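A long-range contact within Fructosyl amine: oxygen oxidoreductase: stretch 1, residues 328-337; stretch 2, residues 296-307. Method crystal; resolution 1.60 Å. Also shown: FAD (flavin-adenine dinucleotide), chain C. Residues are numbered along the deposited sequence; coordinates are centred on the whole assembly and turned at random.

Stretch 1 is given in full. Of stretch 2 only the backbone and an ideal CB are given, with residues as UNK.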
# COMPACT_ATOMS: atom_id res chain seq x y z
N PRO A 328 11.47 -22.19 -8.49
CA PRO A 328 10.14 -22.26 -7.90
C PRO A 328 9.93 -21.11 -6.93
O PRO A 328 10.88 -20.66 -6.28
CB PRO A 328 10.17 -23.58 -7.13
CG PRO A 328 11.61 -23.84 -6.86
CD PRO A 328 12.31 -23.34 -8.10
N PHE A 329 8.69 -20.62 -6.85
CA PHE A 329 8.33 -19.61 -5.85
C PHE A 329 8.22 -20.24 -4.46
O PHE A 329 7.70 -21.36 -4.33
CB PHE A 329 7.00 -18.95 -6.20
CG PHE A 329 6.97 -18.29 -7.55
CD1 PHE A 329 8.12 -17.72 -8.11
CD2 PHE A 329 5.77 -18.20 -8.26
CE1 PHE A 329 8.08 -17.10 -9.36
CE2 PHE A 329 5.72 -17.58 -9.50
CZ PHE A 329 6.87 -17.03 -10.06
N SER A 330 8.68 -19.53 -3.44
CA SER A 330 8.57 -20.02 -2.06
C SER A 330 7.32 -19.47 -1.36
O SER A 330 6.92 -19.99 -0.31
CB SER A 330 9.81 -19.63 -1.26
OG SER A 330 9.95 -18.22 -1.27
N PHE A 331 6.74 -18.42 -1.94
CA PHE A 331 5.55 -17.76 -1.39
C PHE A 331 4.91 -16.94 -2.51
O PHE A 331 5.62 -16.43 -3.39
CB PHE A 331 5.93 -16.86 -0.20
CG PHE A 331 4.75 -16.12 0.40
CD1 PHE A 331 3.79 -16.80 1.13
CD2 PHE A 331 4.62 -14.74 0.23
CE1 PHE A 331 2.68 -16.13 1.69
CE2 PHE A 331 3.53 -14.06 0.78
CZ PHE A 331 2.56 -14.75 1.51
N ALA A 332 3.59 -16.84 -2.48
CA ALA A 332 2.84 -16.00 -3.42
C ALA A 332 1.52 -15.56 -2.81
O ALA A 332 0.86 -16.33 -2.11
CB ALA A 332 2.58 -16.76 -4.72
N ARG A 333 1.13 -14.32 -3.09
CA ARG A 333 -0.20 -13.86 -2.69
C ARG A 333 -0.70 -12.69 -3.50
O ARG A 333 0.07 -11.98 -4.15
CB ARG A 333 -0.24 -13.50 -1.20
CG ARG A 333 0.29 -12.10 -0.84
CD ARG A 333 -0.14 -11.84 0.58
NE ARG A 333 0.36 -10.60 1.20
CZ ARG A 333 -0.43 -9.58 1.51
NH1 ARG A 333 0.08 -8.53 2.14
NH2 ARG A 333 -1.72 -9.60 1.21
N ILE A 334 -2.01 -12.50 -3.44
CA ILE A 334 -2.62 -11.25 -3.89
C ILE A 334 -2.69 -10.25 -2.71
O ILE A 334 -2.75 -10.65 -1.53
CB ILE A 334 -3.98 -11.47 -4.57
CG1 ILE A 334 -5.02 -11.97 -3.56
CG2 ILE A 334 -3.81 -12.48 -5.76
CD1 ILE A 334 -6.45 -12.10 -4.16
N CYS A 335 -2.68 -8.97 -3.05
CA CYS A 335 -2.55 -7.90 -2.09
C CYS A 335 -3.48 -6.78 -2.54
O CYS A 335 -3.41 -6.34 -3.69
CB CYS A 335 -1.09 -7.45 -2.14
SG CYS A 335 -0.68 -5.93 -1.29
N TRP A 336 -4.37 -6.33 -1.64
CA TRP A 336 -5.46 -5.42 -2.00
C TRP A 336 -5.29 -4.02 -1.45
O TRP A 336 -4.85 -3.84 -0.31
CB TRP A 336 -6.78 -5.92 -1.43
CG TRP A 336 -7.33 -7.14 -2.11
CD1 TRP A 336 -7.07 -8.44 -1.81
CD2 TRP A 336 -8.27 -7.16 -3.19
NE1 TRP A 336 -7.78 -9.28 -2.64
CE2 TRP A 336 -8.52 -8.52 -3.50
CE3 TRP A 336 -8.92 -6.15 -3.94
CZ2 TRP A 336 -9.41 -8.91 -4.52
CZ3 TRP A 336 -9.79 -6.54 -4.97
CH2 TRP A 336 -10.02 -7.91 -5.25
N CYS A 337 -5.67 -3.04 -2.26
CA CYS A 337 -5.83 -1.66 -1.78
C CYS A 337 -7.10 -1.11 -2.42
O CYS A 337 -7.94 -1.88 -2.93
CB CYS A 337 -4.59 -0.82 -2.07
SG CYS A 337 -4.46 0.76 -1.14
N UNK A 296 -19.78 -3.68 -7.84
CA UNK A 296 -18.80 -3.47 -6.77
C UNK A 296 -17.70 -4.53 -6.71
O UNK A 296 -17.95 -5.72 -6.88
CB UNK A 296 -19.52 -3.43 -5.42
N UNK A 297 -16.47 -4.07 -6.44
CA UNK A 297 -15.31 -4.94 -6.33
C UNK A 297 -15.16 -5.41 -4.89
O UNK A 297 -15.07 -4.60 -3.97
CB UNK A 297 -14.04 -4.22 -6.80
N UNK A 298 -15.12 -6.73 -4.72
CA UNK A 298 -15.11 -7.36 -3.39
C UNK A 298 -13.81 -8.10 -3.10
O UNK A 298 -13.50 -9.11 -3.75
CB UNK A 298 -16.28 -8.33 -3.26
N UNK A 299 -13.05 -7.62 -2.10
CA UNK A 299 -11.77 -8.26 -1.82
C UNK A 299 -11.92 -9.66 -1.24
O UNK A 299 -12.94 -9.99 -0.63
CB UNK A 299 -10.96 -7.39 -0.86
N UNK A 300 -10.90 -10.49 -1.45
CA UNK A 300 -10.81 -11.79 -0.81
C UNK A 300 -9.35 -12.16 -0.58
O UNK A 300 -8.46 -11.68 -1.29
CB UNK A 300 -11.51 -12.86 -1.65
N UNK A 301 -9.11 -13.02 0.41
CA UNK A 301 -7.77 -13.50 0.71
C UNK A 301 -7.39 -14.66 -0.21
O UNK A 301 -8.20 -15.58 -0.42
CB UNK A 301 -7.67 -13.93 2.18
N UNK A 302 -6.19 -14.61 -0.77
CA UNK A 302 -5.66 -15.76 -1.52
C UNK A 302 -4.13 -15.78 -1.48
O UNK A 302 -3.46 -14.81 -1.85
CB UNK A 302 -6.15 -15.72 -2.97
N UNK A 303 -3.60 -16.90 -1.01
CA UNK A 303 -2.17 -17.08 -0.89
C UNK A 303 -1.64 -17.81 -2.15
O UNK A 303 -0.86 -18.77 -2.06
CB UNK A 303 -1.83 -17.86 0.38
N UNK A 304 -2.06 -17.31 -3.31
CA UNK A 304 -1.59 -17.77 -4.61
C UNK A 304 -1.71 -16.56 -5.53
O UNK A 304 -2.29 -15.55 -5.17
CB UNK A 304 -2.38 -18.97 -5.13
N UNK A 305 -1.15 -16.67 -6.73
CA UNK A 305 -1.39 -15.66 -7.75
C UNK A 305 -1.92 -16.34 -9.02
O UNK A 305 -1.69 -17.54 -9.19
CB UNK A 305 -0.11 -14.87 -8.04
N UNK A 306 -2.62 -15.59 -9.89
CA UNK A 306 -3.03 -16.16 -11.19
C UNK A 306 -1.84 -16.66 -11.99
O UNK A 306 -0.76 -16.07 -11.93
CB UNK A 306 -3.79 -15.12 -12.01
N UNK A 307 -2.02 -17.74 -12.76
CA UNK A 307 -0.93 -18.26 -13.58
C UNK A 307 -0.40 -17.22 -14.56
O UNK A 307 0.80 -17.18 -14.82
CB UNK A 307 -1.40 -19.50 -14.35
PA FAD C . -4.43 -2.25 4.95
O1A FAD C . -3.07 -2.09 5.48
O2A FAD C . -4.67 -3.32 3.93
O5B FAD C . -5.33 -2.44 6.23
C5B FAD C . -6.73 -2.76 6.15
C4B FAD C . -7.09 -3.46 7.46
O4B FAD C . -8.53 -3.53 7.42
C3B FAD C . -6.56 -4.91 7.41
O3B FAD C . -5.65 -5.17 8.49
C2B FAD C . -7.86 -5.73 7.53
O2B FAD C . -7.69 -6.92 8.36
C1B FAD C . -8.84 -4.69 8.13
N9A FAD C . -10.23 -5.22 7.97
C8A FAD C . -10.76 -5.87 6.92
N7A FAD C . -12.03 -6.23 7.22
C5A FAD C . -12.29 -5.81 8.46
C6A FAD C . -13.40 -5.90 9.31
N6A FAD C . -14.52 -6.54 8.90
N1A FAD C . -13.32 -5.35 10.54
C2A FAD C . -12.22 -4.73 10.96
N3A FAD C . -11.13 -4.63 10.18
C4A FAD C . -11.15 -5.16 8.93
N1 FAD C . 2.84 1.38 -0.93
C2 FAD C . 4.05 2.06 -0.82
O2 FAD C . 4.12 3.15 -0.24
N3 FAD C . 5.19 1.50 -1.39
C4 FAD C . 5.16 0.29 -2.07
O4 FAD C . 6.20 -0.18 -2.55
C4X FAD C . 3.93 -0.38 -2.19
N5 FAD C . 3.86 -1.59 -2.88
C5X FAD C . 2.68 -2.33 -2.84
C6 FAD C . 2.69 -3.62 -3.35
C7 FAD C . 1.54 -4.41 -3.29
C7M FAD C . 1.61 -5.82 -3.89
C8 FAD C . 0.39 -3.91 -2.69
C8M FAD C . -0.86 -4.81 -2.55
C9 FAD C . 0.39 -2.61 -2.16
C9A FAD C . 1.54 -1.82 -2.22
N10 FAD C . 1.57 -0.50 -1.71
C10 FAD C . 2.79 0.17 -1.62
C1' FAD C . 0.34 0.15 -1.26
C2' FAD C . 0.19 0.00 0.26
O2' FAD C . 0.55 -1.34 0.65
C3' FAD C . -1.25 0.31 0.66
O3' FAD C . -1.67 1.53 0.01
C4' FAD C . -1.40 0.50 2.17
O4' FAD C . -0.72 -0.51 2.91
C5' FAD C . -2.89 0.47 2.52
O5' FAD C . -3.06 0.71 3.93
P FAD C . -4.52 0.64 4.59
O1P FAD C . -5.44 1.54 3.82
O2P FAD C . -4.32 0.84 6.04
O3P FAD C . -5.01 -0.87 4.36

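Stretch 1 sets no limit on position 296, whose ideal CB has nothing of it within 5.5 Å; it is M296, present as selenomethionine. At 297 the CB points toward stretch 1 and lies 5.2 Å from W336 CZ3, leaving room for a small or medium side chain. The residue is S297, whose OG sits 3.9 Å from W336 CZ3, at the ring edge and near its plane. Position 298 points away, and many side chains would do; it is I298.

At 299 the ideal CB is only 3.6 Å from W336 CD2, above the indole. A compact apolar residue suits this spot, and a phi of -69° admits proline. P299 fits: its CA lies 3.6 Å from the centroid of the W336 six-membered ring, nearly along the ring normal, in a CH-pi contact, and its CB packs 3.7 Å from W336 CD2.

Position 300 is extended, and its carbonyl O accepts a hydrogen bond from W336 NE1 at 2.8 Å. The CB points sideways, with the indole and the I334 side chain nearby, so a large apolar or aromatic group would be favoured. F300, with chi1 p, turns its ring toward both: the W336 edge approaches its face in an offset edge-to-face pair, and I334 CD1 lies over a face, 3.7 Å from F300 CE1.

Position 301 points away and tolerates polar or charged residues; it is E301. At 302 the carbonyl O accepts from I334 N at 3.2 Å, while water 1 links the amide N to I334 O. The CB, 3.8 Å from I334 CD1, calls for an aliphatic start, after which a long chain could leave. K302 does this, its CB against I334 and its end leading away.

Position 303 comes closest in register, its CA 4.2 Å from R333 CA. The sideways CB has the F331 ring and R333 CB within about 5 Å, so a small or beta-branched residue is plausible. T303 places CG2 3.5 Å from F331 CE1, and water 2 joins its O to A332 N.

Position 304 points away, which suits a polar chain; Q304 is hydrogen-bonded elsewhere in the structure. At 305 the CB points sideways, 4.7 Å from A332 CB and 5.0 Å from I334 CG2, favouring a branched aliphatic. I305 sets CG2 4.1 Å from A332 CB, and its CD1 lies 4.5 Å from F329 CE2.

Position 306, phi -57°, precedes a helix and accepts proline; P306 CD lies 4.4 Å from I334 CG2. Position 307 is out of reach; it is K307.

Stretch 2, residues 296-307: MSIPFEKTQIPK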
# COMPACT_ATOMS: atom_id res chain seq x y z
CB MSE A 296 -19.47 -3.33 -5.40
CG MSE A 296 -20.45 -4.43 -5.08
SE MSE A 296 -21.34 -4.05 -3.39
CE MSE A 296 -22.41 -2.49 -3.90
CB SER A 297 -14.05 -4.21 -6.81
OG SER A 297 -12.94 -5.08 -6.84
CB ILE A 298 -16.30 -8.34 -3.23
CG1 ILE A 298 -17.63 -7.63 -3.49
CG2 ILE A 298 -16.27 -9.00 -1.84
CD1 ILE A 298 -17.90 -6.41 -2.61
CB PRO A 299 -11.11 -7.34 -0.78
CG PRO A 299 -12.00 -6.20 -0.60
CD PRO A 299 -13.33 -6.51 -1.19
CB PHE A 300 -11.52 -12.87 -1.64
CG PHE A 300 -10.94 -13.08 -3.02
CD1 PHE A 300 -9.97 -14.06 -3.24
CD2 PHE A 300 -11.38 -12.30 -4.09
CE1 PHE A 300 -9.43 -14.26 -4.52
CE2 PHE A 300 -10.84 -12.49 -5.37
CZ PHE A 300 -9.87 -13.47 -5.58
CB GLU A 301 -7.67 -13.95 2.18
CG GLU A 301 -6.25 -14.37 2.57
CD GLU A 301 -6.11 -14.97 3.97
OE1 GLU A 301 -7.13 -15.22 4.68
OE2 GLU A 301 -4.95 -15.19 4.36
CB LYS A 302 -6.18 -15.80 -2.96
CG LYS A 302 -5.88 -17.13 -3.65
CD LYS A 302 -7.06 -17.65 -4.44
CE LYS A 302 -6.79 -19.06 -4.94
NZ LYS A 302 -7.26 -20.10 -3.98
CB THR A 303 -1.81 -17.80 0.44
OG1 THR A 303 -2.58 -17.21 1.51
CG2 THR A 303 -0.37 -17.61 0.76
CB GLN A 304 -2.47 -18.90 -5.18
CG GLN A 304 -2.55 -20.21 -4.39
CD GLN A 304 -1.21 -20.92 -4.21
OE1 GLN A 304 -0.22 -20.60 -4.87
NE2 GLN A 304 -1.18 -21.90 -3.31
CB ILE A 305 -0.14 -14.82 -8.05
CG1 ILE A 305 1.03 -15.68 -8.55
CG2 ILE A 305 0.28 -14.02 -6.80
CD1 ILE A 305 2.18 -14.88 -9.12
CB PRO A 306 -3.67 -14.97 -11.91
CG PRO A 306 -4.16 -14.08 -10.79
CD PRO A 306 -3.08 -14.20 -9.75
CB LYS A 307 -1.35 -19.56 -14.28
CG LYS A 307 -1.41 -20.76 -13.34
CD LYS A 307 -0.10 -21.53 -13.27
CE LYS A 307 -0.02 -22.60 -14.37
NZ LYS A 307 1.19 -23.47 -14.25
O HOH W 1 -4.53 -12.28 -0.02
O HOH W 2 2.05 -19.07 -1.30
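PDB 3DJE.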